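Local coordinates for protein calmodulin-binding transcription activator 1 (Homo sapiens, PDB 2CXK) that acts as a transcriptional activator and may bind calmodulin, represented here by its immunoglobulin-like TIG domain, at residues Y12-S17 with V23-T28. Sequence-based numbering, arbitrary orientation.
With SO4 (sulfate ion), chain F.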
loop_
_atom_site.group_PDB
_atom_site.type_symbol
_atom_site.label_atom_id
_atom_site.label_comp_id
_atom_site.label_asym_id
_atom_site.label_seq_id
_atom_site.Cartn_x
_atom_site.Cartn_y
_atom_site.Cartn_z
ATOM N N TYR A 12 3.894 0.921 4.489
ATOM C CA TYR A 12 4.150 0.260 3.221
ATOM C C TYR A 12 3.305 -1.004 3.189
ATOM O O TYR A 12 3.051 -1.604 4.230
ATOM C CB TYR A 12 5.635 -0.079 3.059
ATOM C CG TYR A 12 6.266 -0.864 4.192
ATOM C CD1 TYR A 12 6.503 -0.271 5.431
ATOM C CD2 TYR A 12 6.705 -2.174 3.995
ATOM C CE1 TYR A 12 7.172 -0.957 6.439
ATOM C CE2 TYR A 12 7.377 -2.870 5.000
ATOM C CZ TYR A 12 7.611 -2.256 6.216
ATOM O OH TYR A 12 8.317 -2.920 7.201
ATOM N N SER A 13 2.879 -1.403 1.996
ATOM C CA SER A 13 2.014 -2.567 1.854
ATOM C C SER A 13 2.096 -3.162 0.452
ATOM O O SER A 13 2.066 -2.432 -0.543
ATOM C CB SER A 13 0.570 -2.137 2.136
ATOM O OG SER A 13 -0.306 -3.247 2.097
ATOM N N PRO A 14 2.217 -4.499 0.348
ATOM C CA PRO A 14 2.284 -5.447 1.464
ATOM C C PRO A 14 3.681 -5.397 2.061
ATOM O O PRO A 14 4.559 -4.726 1.524
ATOM C CB PRO A 14 2.006 -6.786 0.791
ATOM C CG PRO A 14 2.682 -6.616 -0.536
ATOM C CD PRO A 14 2.274 -5.210 -0.943
ATOM N N GLU A 15 3.888 -6.127 3.151
ATOM C CA GLU A 15 5.184 -6.171 3.827
ATOM C C GLU A 15 6.013 -7.378 3.404
ATOM O O GLU A 15 7.098 -7.598 3.935
ATOM C CB GLU A 15 4.970 -6.239 5.336
ATOM C CG GLU A 15 3.879 -7.235 5.721
ATOM C CD GLU A 15 3.761 -7.440 7.215
ATOM O OE1 GLU A 15 3.868 -6.441 7.967
ATOM O OE2 GLU A 15 3.548 -8.601 7.633
ATOM N N TRP A 16 5.511 -8.146 2.443
ATOM C CA TRP A 16 6.211 -9.350 2.005
ATOM C C TRP A 16 5.911 -9.724 0.561
ATOM O O TRP A 16 4.999 -9.185 -0.051
ATOM C CB TRP A 16 5.805 -10.524 2.888
ATOM C CG TRP A 16 4.356 -10.869 2.704
ATOM C CD1 TRP A 16 3.286 -10.259 3.293
ATOM C CD2 TRP A 16 3.817 -11.848 1.808
ATOM N NE1 TRP A 16 2.110 -10.797 2.815
ATOM C CE2 TRP A 16 2.406 -11.774 1.903
ATOM C CE3 TRP A 16 4.387 -12.780 0.930
ATOM C CZ2 TRP A 16 1.558 -12.600 1.154
ATOM C CZ3 TRP A 16 3.543 -13.601 0.184
ATOM C CH2 TRP A 16 2.141 -13.504 0.304
ATOM N N SER A 17 6.677 -10.679 0.048
ATOM C CA SER A 17 6.519 -11.181 -1.315
ATOM C C SER A 17 7.080 -12.592 -1.405
ATOM O O SER A 17 7.858 -13.015 -0.546
ATOM C CB SER A 17 7.274 -10.288 -2.301
ATOM O OG SER A 17 7.443 -10.939 -3.555
ATOM N N VAL A 23 5.711 -8.128 -7.176
ATOM C CA VAL A 23 4.532 -7.724 -6.422
ATOM C C VAL A 23 4.550 -6.207 -6.230
ATOM O O VAL A 23 5.572 -5.640 -5.849
ATOM C CB VAL A 23 4.503 -8.379 -5.018
ATOM C CG1 VAL A 23 3.234 -7.981 -4.287
ATOM C CG2 VAL A 23 4.609 -9.882 -5.141
ATOM N N LYS A 24 3.426 -5.545 -6.494
ATOM C CA LYS A 24 3.365 -4.102 -6.301
ATOM C C LYS A 24 3.463 -3.768 -4.812
ATOM O O LYS A 24 2.822 -4.405 -3.973
ATOM C CB LYS A 24 2.049 -3.526 -6.837
ATOM C CG LYS A 24 1.898 -2.040 -6.539
ATOM C CD LYS A 24 0.586 -1.507 -7.058
ATOM C CE LYS A 24 -0.583 -2.155 -6.340
ATOM N NZ LYS A 24 -1.863 -1.784 -6.989
ATOM N N VAL A 25 4.268 -2.766 -4.486
ATOM C CA VAL A 25 4.412 -2.335 -3.106
ATOM C C VAL A 25 4.196 -0.826 -3.071
ATOM O O VAL A 25 4.747 -0.095 -3.901
ATOM C CB VAL A 25 5.826 -2.654 -2.547
ATOM C CG1 VAL A 25 5.931 -2.191 -1.096
ATOM C CG2 VAL A 25 6.099 -4.156 -2.629
ATOM N N LEU A 26 3.350 -0.363 -2.156
ATOM C CA LEU A 26 3.125 1.070 -2.004
ATOM C C LEU A 26 3.919 1.455 -0.767
ATOM O O LEU A 26 3.922 0.723 0.220
ATOM C CB LEU A 26 1.635 1.379 -1.794
ATOM C CG LEU A 26 0.741 1.116 -3.006
ATOM C CD1 LEU A 26 -0.680 1.573 -2.715
ATOM C CD2 LEU A 26 1.295 1.869 -4.222
ATOM N N ILE A 27 4.626 2.582 -0.835
ATOM C CA ILE A 27 5.425 3.056 0.291
ATOM C C ILE A 27 5.096 4.526 0.500
ATOM O O ILE A 27 5.224 5.337 -0.415
ATOM C CB ILE A 27 6.933 2.912 0.012
ATOM C CG1 ILE A 27 7.251 1.445 -0.273
ATOM C CG2 ILE A 27 7.738 3.439 1.198
ATOM C CD1 ILE A 27 8.707 1.168 -0.594
ATOM N N THR A 28 4.670 4.860 1.707
ATOM C CA THR A 28 4.287 6.223 1.998
ATOM C C THR A 28 5.302 6.928 2.879
ATOM O O THR A 28 6.030 6.306 3.657
ATOM C CB THR A 28 2.889 6.265 2.650
ATOM O OG1 THR A 28 2.922 5.590 3.911
ATOM C CG2 THR A 28 1.875 5.593 1.744
HETATM S S SO4 F . -0.735 -2.457 -10.863
HETATM O O1 SO4 F . -1.348 -1.737 -9.673
HETATM O O2 SO4 F . -1.830 -2.628 -11.905
HETATM O O3 SO4 F . 0.196 -1.543 -11.429
HETATM O O4 SO4 F . -0.427 -3.766 -10.407
#
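The backbone O of S13 receives the N-H of L26 at 2.9 Å in a nearly straight bond (172° at the hydrogen), and the CA of V25 adds a weaker C-H...O contact to the same oxygen. In return S13 N donates to L26 O, which also meets the CA of Y12 at 3.0 Å. These bonds make S13 and L26 a hydrogen-bonded pair of the antiparallel hairpin that opens this immunoglobulin-like TIG domain. P14, which follows a cis peptide bond, has no N-H to offer and interrupts the strand; beyond it, E15 and S17 pair with E87 of strand 84-88 instead. The P14 ring still packs on the hairpin, with its CD 3.2 Å from K24 O and its CG 4.0 Å from V23 CG1. Beta-branched I27 suits the inner face, where its CG1 lies 4.0 Å from Y12 CB, while Y12 OH bonds to V85 O. K24 leads its long chain away, bent at chi3 (64°), and its NZ gives a 2.7 Å hydrogen bond to O1 of a sulfate, probably from the crystallisation liquor, that Y60 OH also holds. The same NZ reaches D11 and Y12 O of the second subunit, so a methionine here would probably leave that aspartate without its salt-bridge mate and the sulfate less firmly held. At the far end, V23 CG2 rests 3.4 Å from S17 OG.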